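Side-chain contact in adhesin competence repressor (Streptococcus pyogenes serotype M3, PDB 5JLU), which senses zinc and, as a MarR-family DNA-binding transcription regulator, controls gene expression in response to the metal: residues E44-L49 / T58-A63. Numbering follows the deposited sequence.
With ZN (zinc ion), chain B.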
loop_
_atom_site.group_PDB
_atom_site.type_symbol
_atom_site.label_atom_id
_atom_site.label_comp_id
_atom_site.label_asym_id
_atom_site.label_seq_id
_atom_site.Cartn_x
_atom_site.Cartn_y
_atom_site.Cartn_z
ATOM N N GLU A 44 8.053 -3.394 -9.728
ATOM C CA GLU A 44 8.120 -4.851 -9.544
ATOM C C GLU A 44 6.995 -5.580 -10.282
ATOM O O GLU A 44 7.191 -6.722 -10.718
ATOM C CB GLU A 44 7.992 -5.258 -8.066
ATOM C CG GLU A 44 9.181 -4.927 -7.214
ATOM C CD GLU A 44 8.926 -5.101 -5.695
ATOM O OE1 GLU A 44 7.826 -4.810 -5.163
ATOM O OE2 GLU A 44 9.813 -5.595 -5.012
ATOM N N HIS A 45 5.810 -4.954 -10.382
ATOM C CA HIS A 45 4.701 -5.582 -11.041
ATOM C C HIS A 45 4.780 -5.473 -12.567
ATOM O O HIS A 45 4.307 -6.363 -13.250
ATOM C CB HIS A 45 3.351 -5.143 -10.460
ATOM C CG HIS A 45 3.137 -5.836 -9.187
ATOM N ND1 HIS A 45 2.461 -7.027 -9.120
ATOM C CD2 HIS A 45 3.739 -5.668 -7.990
ATOM C CE1 HIS A 45 2.591 -7.533 -7.910
ATOM N NE2 HIS A 45 3.356 -6.722 -7.206
ATOM N N ILE A 46 5.460 -4.444 -13.065
ATOM C CA ILE A 46 5.869 -4.442 -14.470
ATOM C C ILE A 46 6.800 -5.631 -14.751
ATOM O O ILE A 46 6.625 -6.390 -15.733
ATOM C CB ILE A 46 6.536 -3.111 -14.854
ATOM C CG1 ILE A 46 5.437 -2.050 -14.912
ATOM C CG2 ILE A 46 7.317 -3.211 -16.184
ATOM C CD1 ILE A 46 5.976 -0.618 -15.017
ATOM N N LEU A 47 7.821 -5.776 -13.938
ATOM C CA LEU A 47 8.752 -6.861 -14.149
ATOM C C LEU A 47 7.958 -8.163 -14.032
ATOM O O LEU A 47 8.093 -8.990 -14.913
ATOM C CB LEU A 47 9.961 -6.806 -13.197
ATOM C CG LEU A 47 10.932 -5.610 -13.309
ATOM C CD1 LEU A 47 11.991 -5.682 -12.229
ATOM C CD2 LEU A 47 11.638 -5.474 -14.612
ATOM N N MET A 48 7.080 -8.331 -13.016
ATOM C CA MET A 48 6.258 -9.578 -12.951
ATOM C C MET A 48 5.507 -9.873 -14.286
ATOM O O MET A 48 5.522 -11.001 -14.810
ATOM C CB MET A 48 5.280 -9.525 -11.772
ATOM C CG MET A 48 4.318 -10.691 -11.639
ATOM S SD MET A 48 3.351 -10.627 -10.112
ATOM C CE MET A 48 4.523 -11.284 -8.998
ATOM N N LEU A 49 4.824 -8.876 -14.834
ATOM C CA LEU A 49 4.010 -9.127 -16.019
ATOM C C LEU A 49 4.900 -9.391 -17.253
ATOM O O LEU A 49 4.554 -10.216 -18.155
ATOM C CB LEU A 49 3.049 -7.960 -16.283
ATOM C CG LEU A 49 1.905 -7.768 -15.288
ATOM C CD1 LEU A 49 1.249 -6.435 -15.546
ATOM C CD2 LEU A 49 0.850 -8.890 -15.422
ATOM N N THR A 58 1.119 0.261 -23.192
ATOM C CA THR A 58 -0.343 0.310 -23.062
ATOM C C THR A 58 -0.945 -1.040 -22.553
ATOM O O THR A 58 -1.868 -1.019 -21.785
ATOM C CB THR A 58 -1.049 0.933 -24.311
ATOM O OG1 THR A 58 -2.229 0.186 -24.608
ATOM C CG2 THR A 58 -0.139 1.070 -25.606
ATOM N N ASP A 59 -0.395 -2.205 -22.895
ATOM C CA ASP A 59 -0.865 -3.464 -22.260
ATOM C C ASP A 59 -0.607 -3.398 -20.752
ATOM O O ASP A 59 -1.406 -3.835 -19.992
ATOM C CB ASP A 59 -0.093 -4.669 -22.740
ATOM C CG ASP A 59 -0.280 -4.966 -24.250
ATOM O OD1 ASP A 59 -1.421 -4.771 -24.725
ATOM O OD2 ASP A 59 0.724 -5.388 -24.932
ATOM N N LEU A 60 0.567 -2.885 -20.364
ATOM C CA LEU A 60 0.981 -2.772 -18.957
ATOM C C LEU A 60 0.097 -1.838 -18.256
ATOM O O LEU A 60 -0.330 -2.160 -17.171
ATOM C CB LEU A 60 2.437 -2.259 -18.850
ATOM C CG LEU A 60 3.479 -3.315 -19.304
ATOM C CD1 LEU A 60 4.883 -2.699 -19.496
ATOM C CD2 LEU A 60 3.540 -4.494 -18.336
ATOM N N ALA A 61 -0.196 -0.665 -18.839
ATOM C CA ALA A 61 -1.064 0.254 -18.153
ATOM C C ALA A 61 -2.463 -0.307 -17.878
ATOM O O ALA A 61 -2.998 -0.109 -16.777
ATOM C CB ALA A 61 -1.170 1.580 -18.861
ATOM N N LYS A 62 -3.012 -0.963 -18.878
ATOM C CA LYS A 62 -4.312 -1.644 -18.795
ATOM C C LYS A 62 -4.282 -2.748 -17.778
ATOM O O LYS A 62 -5.076 -2.765 -16.894
ATOM C CB LYS A 62 -4.664 -2.299 -20.147
ATOM C CG LYS A 62 -5.211 -1.361 -21.212
ATOM C CD LYS A 62 -5.892 -2.187 -22.315
ATOM C CE LYS A 62 -6.172 -1.385 -23.580
ATOM N NZ LYS A 62 -6.198 -2.320 -24.742
ATOM N N ALA A 63 -3.349 -3.690 -17.905
ATOM C CA ALA A 63 -3.221 -4.771 -16.917
ATOM C C ALA A 63 -3.059 -4.287 -15.453
ATOM O O ALA A 63 -3.612 -4.897 -14.566
ATOM C CB ALA A 63 -2.092 -5.681 -17.308
HETATM ZN ZN ZN B . 4.364 -7.108 -5.382
HETATM O O HOH W 1 5.346 -5.141 -5.309
HETATM O O HOH W 2 2.688 -6.182 -4.350
HETATM O O HOH W 3 5.131 -7.392 -3.528
#
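Ile46 and Leu49 of helix 41-52 meet Leu60 and Ala63 of helix 57-64, and the axes of segments 44-49 and 58-63 make an angle of 113°. On the far side of the first helix, Glu44 belongs to the second shell of the metal: its OE1 accepts a hydrogen bond from a zinc-bound water. His45 binds the zinc ion directly, NE2 lying 2.1 Å from the metal, with His111, His115 and three waters completing the shell; the same bridging water lies in the plane of the imidazole, at its edge. The segment thus turns one zinc ligand and a second-shell carboxylate to one flank and aliphatic groups to another. Ile46 brings its CG2 branch to within 4.1 Å of Leu60 CD1, and the two side chains cross at about a right angle. With chi1 at -72°, the CG2 methyl points opposite the backbone N, and this branch, not CG1, meets Leu60. Further on, Leu49 runs past Leu60 in the opposite direction, with Leu60 CD2 4.1 Å from Leu49 CB. Leu49 CD1 then reaches the CB of Ala63 at 3.9 Å, where a small methyl suits the close pass. Leu60 also packs on Ile75, and Ile46 on Ala74, of helix 68-80 in the winged helix-turn-helix domain. No hydrogen bond crosses the interface, so its cohesion rests on apolar contact, while helix 41-52 also supplies His45, consistent with a route by which zinc could influence the DNA-binding helices.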